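Local coordinates for protein hypothetical acetyltransferase (Deinococcus radiodurans, PDB 3S6F) that binds coenzyme A and probably works as an N-acetyltransferase of the GNAT family, at residues 17-29 against 54-66. Sequence-based numbering, arbitrary orientation. Where two conformers were deposited one is given.
Sequences EGVTPAQLGGFFE and RTPDGQVIGFVNA
R54 NH2 donates to G18 O at 2.8 Å, lying above the plane of that carbonyl, and so joins the arginine to segment 17-29. Two further bonds, from R54 NE and NH2 side-on to G58 O, hold the guanidinium against the T55–G58 turn and fix its rotation; V19 CG2 lies over one face of the guanidinium, 3.6 Å from R54 CZ. Farther along, V60 N donates to Q23 O in a nearly straight bond (2.9 Å, N-H...O 165°). Q59 folds back at chi2 (66°), so that NE2 reaches V60 O in its own segment and, weakly, G25 O at 2.9 Å, while a water joins Q59 OE1 to A22 O. The extended Q23 side chain lies against G58, its OE1 held by T20 N and its NE2 linked through a second water to D57 O. Apolar packing follows: V60 CG2 meets L24 CD2 at 3.8 Å, and V60 CG1 meets F27 CZ at 3.9 Å. F63 sets its edge against the face of F27 in a T-shaped pair, centroids 4.9 Å apart. The contact thus lays the loop before helix 37-46 along the start of strand 60-68 in the central sheet of the GNAT fold.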
ATOM      1  N   GLU A  17      -8.943 -21.331   0.101  1.00 11.27           N
ATOM      2  CA  GLU A  17      -9.633 -22.626   0.035  1.00 11.23           C
ATOM      3  C   GLU A  17      -8.721 -23.699   0.603  1.00 11.33           C
ATOM      4  O   GLU A  17      -7.589 -23.845   0.184  1.00 13.29           O
ATOM      5  CB  GLU A  17     -10.064 -22.945  -1.400  1.00 12.37           C
ATOM      6  CG  GLU A  17     -11.096 -21.969  -1.922  1.00 12.58           C
ATOM      7  CD  GLU A  17     -11.700 -22.405  -3.246  1.00 14.43           C
ATOM      8  OE1 GLU A  17     -10.932 -22.911  -4.086  1.00 21.39           O
ATOM      9  OE2 GLU A  17     -12.927 -22.308  -3.475  1.00 14.18           O
ATOM     10  N   GLY A  18      -9.223 -24.441   1.577  1.00 11.17           N
ATOM     11  CA  GLY A  18      -8.430 -25.496   2.176  1.00 11.96           C
ATOM     12  C   GLY A  18      -7.422 -25.037   3.205  1.00 12.17           C
ATOM     13  O   GLY A  18      -6.603 -25.843   3.663  1.00 14.72           O
ATOM     14  N   VAL A  19      -7.459 -23.762   3.597  1.00 11.04           N
ATOM     15  CA  VAL A  19      -6.540 -23.217   4.601  1.00 11.00           C
ATOM     16  C   VAL A  19      -7.322 -22.816   5.834  1.00 11.52           C
ATOM     17  O   VAL A  19      -8.249 -21.995   5.756  1.00 12.40           O
ATOM     18  CB  VAL A  19      -5.829 -21.972   4.060  1.00 11.36           C
ATOM     19  CG1 VAL A  19      -4.875 -21.359   5.120  1.00 12.36           C
ATOM     20  CG2 VAL A  19      -5.080 -22.282   2.775  1.00 12.96           C
ATOM     21  N   THR A  20      -6.953 -23.392   6.972  1.00 12.75           N
ATOM     22  CA  THR A  20      -7.558 -23.027   8.226  1.00 14.08           C
ATOM     23  C   THR A  20      -6.619 -22.140   9.037  1.00 13.02           C
ATOM     24  O   THR A  20      -5.420 -22.131   8.800  1.00 12.77           O
ATOM     25  CB  THR A  20      -7.843 -24.302   9.051  1.00 14.65           C
ATOM     26  OG1 THR A  20      -6.581 -24.911   9.369  1.00 16.40           O
ATOM     27  CG2 THR A  20      -8.755 -25.278   8.278  1.00 18.12           C
ATOM     28  N   PRO A  21      -7.143 -21.468  10.071  1.00 13.51           N
ATOM     29  CA  PRO A  21      -6.241 -20.751  10.987  1.00 13.52           C
ATOM     30  C   PRO A  21      -5.209 -21.673  11.633  1.00 13.95           C
ATOM     31  O   PRO A  21      -4.066 -21.273  11.854  1.00 15.27           O
ATOM     32  CB  PRO A  21      -7.190 -20.102  11.996  1.00 14.81           C
ATOM     33  CG  PRO A  21      -8.420 -19.902  11.201  1.00 15.87           C
ATOM     34  CD  PRO A  21      -8.550 -21.105  10.297  1.00 14.45           C
ATOM     35  N   ALA A  22      -5.587 -22.924  11.878  1.00 14.86           N
ATOM     36  CA  ALA A  22      -4.658 -23.924  12.428  1.00 16.64           C
ATOM     37  C   ALA A  22      -3.462 -24.199  11.549  1.00 17.15           C
ATOM     38  O   ALA A  22      -2.509 -24.796  12.029  1.00 19.76           O
ATOM     39  CB  ALA A  22      -5.359 -25.251  12.730  1.00 18.73           C
ATOM     40  N   GLN A  23      -3.532 -23.841  10.273  1.00 13.09           N
ATOM     41  CA  GLN A  23      -2.464 -23.998   9.304  1.00 12.97           C
ATOM     42  C   GLN A  23      -1.666 -22.715   9.073  1.00 11.80           C
ATOM     43  O   GLN A  23      -0.716 -22.724   8.312  1.00 12.02           O
ATOM     44  CB  GLN A  23      -3.010 -24.509   7.983  1.00 12.71           C
ATOM     45  CG  GLN A  23      -3.546 -25.941   8.143  1.00 13.61           C
ATOM     46  CD  GLN A  23      -4.305 -26.456   6.974  1.00 14.90           C
ATOM     47  OE1 GLN A  23      -5.091 -25.722   6.390  1.00 15.61           O
ATOM     48  NE2 GLN A  23      -4.143 -27.746   6.661  1.00 17.05           N
ATOM     49  N   LEU A  24      -2.007 -21.641   9.776  1.00 12.14           N
ATOM     50  CA  LEU A  24      -1.385 -20.323   9.662  1.00 11.51           C
ATOM     51  C   LEU A  24      -0.594 -19.954  10.914  1.00 11.51           C
ATOM     52  O   LEU A  24      -0.222 -18.802  11.079  1.00 11.99           O
ATOM     53  CB  LEU A  24      -2.456 -19.258   9.347  1.00 11.80           C
ATOM     54  CG  LEU A  24      -2.966 -19.286   7.913  1.00 11.89           C
ATOM     55  CD1 LEU A  24      -4.227 -18.428   7.806  1.00 13.36           C
ATOM     56  CD2 LEU A  24      -1.942 -18.780   6.927  1.00 12.20           C
ATOM     57  N   GLY A  25      -0.300 -20.909  11.782  1.00 12.34           N
ATOM     58  CA  GLY A  25       0.569 -20.664  12.892  1.00 13.14           C
ATOM     59  C   GLY A  25       2.031 -20.585  12.496  1.00 12.07           C
ATOM     60  O   GLY A  25       2.444 -21.079  11.439  1.00 12.57           O
ATOM     61  N   GLY A  26       2.840 -19.956  13.356  1.00 12.61           N
ATOM     62  CA  GLY A  26       4.282 -19.872  13.171  1.00 13.08           C
ATOM     63  C   GLY A  26       4.849 -18.635  12.511  1.00 11.81           C
ATOM     64  O   GLY A  26       6.040 -18.611  12.228  1.00 13.83           O
ATOM     65  N   PHE A  27       4.006 -17.638  12.237  1.00 11.29           N
ATOM     66  CA  PHE A  27       4.434 -16.396  11.610  1.00 10.98           C
ATOM     67  C   PHE A  27       4.633 -15.316  12.655  1.00 11.56           C
ATOM     68  O   PHE A  27       4.437 -15.514  13.865  1.00 12.81           O
ATOM     69  CB  PHE A  27       3.456 -16.022  10.501  1.00 10.12           C
ATOM     70  CG  PHE A  27       3.534 -16.961   9.353  1.00  9.27           C
ATOM     71  CD1 PHE A  27       4.640 -16.952   8.518  1.00  9.10           C
ATOM     72  CD2 PHE A  27       2.551 -17.898   9.113  1.00 11.25           C
ATOM     73  CE1 PHE A  27       4.759 -17.854   7.485  1.00  9.57           C
ATOM     74  CE2 PHE A  27       2.662 -18.776   8.046  1.00 11.04           C
ATOM     75  CZ  PHE A  27       3.782 -18.751   7.247  1.00 11.16           C
ATOM     76  N   PHE A  28       5.080 -14.169  12.171  1.00 11.19           N
ATOM     77  CA  PHE A  28       5.349 -12.985  12.999  1.00 11.44           C
ATOM     78  C   PHE A  28       6.470 -13.262  13.982  1.00 12.75           C
ATOM     79  O   PHE A  28       6.466 -12.778  15.124  1.00 13.39           O
ATOM     80  CB  PHE A  28       4.089 -12.462  13.669  1.00 11.75           C
ATOM     81  CG  PHE A  28       2.980 -12.208  12.679  1.00 11.93           C
ATOM     82  CD1 PHE A  28       2.992 -11.065  11.869  1.00 12.18           C
ATOM     83  CD2 PHE A  28       1.914 -13.088  12.590  1.00 12.92           C
ATOM     84  CE1 PHE A  28       1.995 -10.823  10.977  1.00 13.98           C
ATOM     85  CE2 PHE A  28       0.902 -12.825  11.709  1.00 14.12           C
ATOM     86  CZ  PHE A  28       0.957 -11.697  10.901  1.00 14.27           C
ATOM     87  N   GLU A  29       7.516 -13.910  13.501  1.00 14.19           N
ATOM     88  CA  GLU A  29       8.692 -14.183  14.313  0.50 15.42           C
ATOM     89  C   GLU A  29       9.265 -12.839  14.763  1.00 15.06           C
ATOM     90  O   GLU A  29       9.455 -11.902  13.962  1.00 15.75           O
ATOM     91  CB  GLU A  29       9.747 -15.001  13.537  0.50 15.52           C
ATOM     92  CG  GLU A  29      10.942 -15.473  14.410  0.50 16.85           C
ATOM     93  CD  GLU A  29      12.193 -15.930  13.601  0.50 18.83           C
ATOM     94  OE1 GLU A  29      12.075 -16.235  12.393  0.50 15.11           O
ATOM     95  OE2 GLU A  29      13.314 -16.039  14.182  0.50 18.99           O
ATOM     96  N   ARG A  54       2.844 -23.888   0.873  1.00 10.56           N
ATOM     97  CA  ARG A  54       2.346 -24.922   1.783  1.00 11.50           C
ATOM     98  C   ARG A  54       3.134 -26.217   1.614  1.00 12.15           C
ATOM     99  O   ARG A  54       3.453 -26.618   0.501  1.00 13.35           O
ATOM    100  CB  ARG A  54       0.863 -25.212   1.512  1.00 11.79           C
ATOM    101  CG  ARG A  54      -0.006 -23.962   1.628  1.00 11.94           C
ATOM    102  CD  ARG A  54      -1.478 -24.259   1.386  1.00 13.27           C
ATOM    103  NE  ARG A  54      -2.092 -24.971   2.484  1.00 12.93           N
ATOM    104  CZ  ARG A  54      -3.317 -25.453   2.481  1.00 11.96           C
ATOM    105  NH1 ARG A  54      -4.049 -25.433   1.392  1.00 13.05           N
ATOM    106  NH2 ARG A  54      -3.788 -25.992   3.574  1.00 14.24           N
ATOM    107  N   THR A  55       3.366 -26.885   2.725  1.00 12.97           N
ATOM    108  CA  THR A  55       3.863 -28.265   2.705  1.00 14.42           C
ATOM    109  C   THR A  55       2.676 -29.210   2.415  1.00 15.57           C
ATOM    110  O   THR A  55       1.518 -28.820   2.468  1.00 15.77           O
ATOM    111  CB  THR A  55       4.574 -28.605   4.029  1.00 16.03           C
ATOM    112  OG1 THR A  55       3.762 -28.177   5.123  1.00 15.53           O
ATOM    113  CG2 THR A  55       5.911 -27.947   4.107  1.00 17.27           C
ATOM    114  N   PRO A  56       2.979 -30.503   2.130  1.00 18.44           N
ATOM    115  CA  PRO A  56       1.928 -31.427   1.762  1.00 18.86           C
ATOM    116  C   PRO A  56       0.837 -31.616   2.811  1.00 18.43           C
ATOM    117  O   PRO A  56      -0.319 -31.867   2.435  1.00 21.27           O
ATOM    118  CB  PRO A  56       2.689 -32.731   1.449  1.00 19.87           C
ATOM    119  CG  PRO A  56       4.037 -32.297   1.045  1.00 20.71           C
ATOM    120  CD  PRO A  56       4.318 -31.035   1.835  1.00 19.75           C
ATOM    121  N   ASP A  57       1.173 -31.468   4.088  1.00 18.06           N
ATOM    122  CA  ASP A  57       0.195 -31.567   5.148  1.00 18.57           C
ATOM    123  C   ASP A  57      -0.723 -30.344   5.273  1.00 17.43           C
ATOM    124  O   ASP A  57      -1.639 -30.349   6.091  1.00 19.77           O
ATOM    125  CB  ASP A  57       0.844 -31.860   6.510  1.00 19.22           C
ATOM    126  CG  ASP A  57       1.743 -30.727   7.027  1.00 19.77           C
ATOM    127  OD1 ASP A  57       1.872 -29.664   6.341  1.00 18.22           O
ATOM    128  OD2 ASP A  57       2.286 -30.884   8.154  1.00 23.47           O
ATOM    129  N   GLY A  58      -0.496 -29.306   4.457  1.00 15.32           N
ATOM    130  CA  GLY A  58      -1.324 -28.136   4.438  1.00 14.00           C
ATOM    131  C   GLY A  58      -0.826 -26.987   5.288  1.00 13.32           C
ATOM    132  O   GLY A  58      -1.389 -25.891   5.190  1.00 13.03           O
ATOM    133  N   GLN A  59       0.222 -27.187   6.100  1.00 12.72           N
ATOM    134  CA  GLN A  59       0.790 -26.062   6.830  1.00 11.98           C
ATOM    135  C   GLN A  59       1.284 -25.011   5.862  1.00 11.03           C
ATOM    136  O   GLN A  59       1.968 -25.322   4.896  1.00 11.60           O
ATOM    137  CB  GLN A  59       1.966 -26.510   7.685  1.00 12.84           C
ATOM    138  CG  GLN A  59       2.780 -25.406   8.416  1.00 13.96           C
ATOM    139  CD  GLN A  59       2.023 -24.662   9.499  1.00 14.43           C
ATOM    140  OE1 GLN A  59       1.332 -25.304  10.324  1.00 18.04           O
ATOM    141  NE2 GLN A  59       2.165 -23.293   9.543  1.00 13.80           N
ATOM    142  N   VAL A  60       0.991 -23.748   6.163  1.00 10.05           N
ATOM    143  CA  VAL A  60       1.527 -22.626   5.421  1.00  9.72           C
ATOM    144  C   VAL A  60       2.909 -22.289   5.997  1.00  9.51           C
ATOM    145  O   VAL A  60       3.024 -21.983   7.186  1.00 10.64           O
ATOM    146  CB  VAL A  60       0.594 -21.400   5.473  1.00  9.63           C
ATOM    147  CG1 VAL A  60       1.223 -20.211   4.707  1.00 10.43           C
ATOM    148  CG2 VAL A  60      -0.796 -21.769   4.879  1.00 10.95           C
ATOM    149  N   ILE A  61       3.964 -22.348   5.200  0.68  9.45           N
ATOM    150  CA  ILE A  61       5.285 -22.042   5.716  0.68 10.44           C
ATOM    151  C   ILE A  61       5.872 -20.754   5.138  0.68  9.92           C
ATOM    152  O   ILE A  61       6.917 -20.305   5.583  0.68 10.46           O
ATOM    153  CB  ILE A  61       6.273 -23.241   5.663  0.68 10.96           C
ATOM    154  CG1 ILE A  61       6.459 -23.728   4.229  0.68 11.85           C
ATOM    155  CG2 ILE A  61       5.810 -24.397   6.581  0.68 12.73           C
ATOM    156  CD1 ILE A  61       7.234 -22.797   3.283  0.68 13.19           C
ATOM    157  N   GLY A  62       5.155 -20.116   4.199  1.00  8.73           N
ATOM    158  CA  GLY A  62       5.543 -18.786   3.732  1.00  8.07           C
ATOM    159  C   GLY A  62       4.343 -18.103   3.187  1.00  7.98           C
ATOM    160  O   GLY A  62       3.442 -18.767   2.643  1.00  8.68           O
ATOM    161  N   PHE A  63       4.315 -16.767   3.261  1.00  7.60           N
ATOM    162  CA  PHE A  63       3.216 -16.015   2.652  1.00  7.78           C
ATOM    163  C   PHE A  63       3.697 -14.649   2.296  1.00  7.24           C
ATOM    164  O   PHE A  63       4.692 -14.127   2.815  1.00  7.52           O
ATOM    165  CB  PHE A  63       1.964 -15.932   3.554  1.00  8.08           C
ATOM    166  CG  PHE A  63       2.071 -14.925   4.674  1.00  8.43           C
ATOM    167  CD1 PHE A  63       2.713 -15.219   5.842  1.00  8.62           C
ATOM    168  CD2 PHE A  63       1.555 -13.658   4.489  1.00  9.03           C
ATOM    169  CE1 PHE A  63       2.836 -14.267   6.830  1.00 10.44           C
ATOM    170  CE2 PHE A  63       1.642 -12.723   5.496  1.00  9.55           C
ATOM    171  CZ  PHE A  63       2.310 -13.015   6.642  1.00 10.07           C
ATOM    172  N   VAL A  64       2.931 -14.004   1.418  1.00  7.40           N
ATOM    173  CA  VAL A  64       3.080 -12.587   1.073  1.00  6.88           C
ATOM    174  C   VAL A  64       1.685 -12.065   0.772  1.00  7.32           C
ATOM    175  O   VAL A  64       0.864 -12.772   0.164  1.00  7.48           O
ATOM    176  CB  VAL A  64       4.025 -12.403  -0.122  1.00  6.92           C
ATOM    177  CG1 VAL A  64       3.541 -13.137  -1.377  1.00  9.07           C
ATOM    178  CG2 VAL A  64       4.309 -10.950  -0.414  1.00  8.61           C
ATOM    179  N   ASN A  65       1.402 -10.828   1.165  1.00  6.76           N
ATOM    180  CA  ASN A  65       0.137 -10.200   0.815  1.00  6.81           C
ATOM    181  C   ASN A  65       0.366  -8.890   0.087  1.00  7.32           C
ATOM    182  O   ASN A  65       1.466  -8.335   0.088  1.00  7.80           O
ATOM    183  CB  ASN A  65      -0.786  -9.997   2.034  1.00  7.47           C
ATOM    184  CG  ASN A  65      -0.278  -8.938   3.019  1.00  7.11           C
ATOM    185  OD1 ASN A  65       0.924  -8.750   3.165  1.00  8.34           O
ATOM    186  ND2 ASN A  65      -1.219  -8.324   3.746  1.00  8.90           N
ATOM    187  N   ALA A  66      -0.712  -8.348  -0.487  1.00  6.80           N
ATOM    188  CA  ALA A  66      -0.619  -7.092  -1.208  1.00  6.83           C
ATOM    189  C   ALA A  66      -1.955  -6.362  -1.142  1.00  7.11           C
ATOM    190  O   ALA A  66      -3.039  -6.972  -1.219  1.00  8.18           O
ATOM    191  CB  ALA A  66      -0.184  -7.275  -2.659  1.00  8.64           C
TER
HETATM  192  O   HOH W   1       0.069 -23.870  12.113  1.00 20.76           O
HETATM  193  O   HOH W   2      -2.278 -29.189   8.521  1.00 27.24           O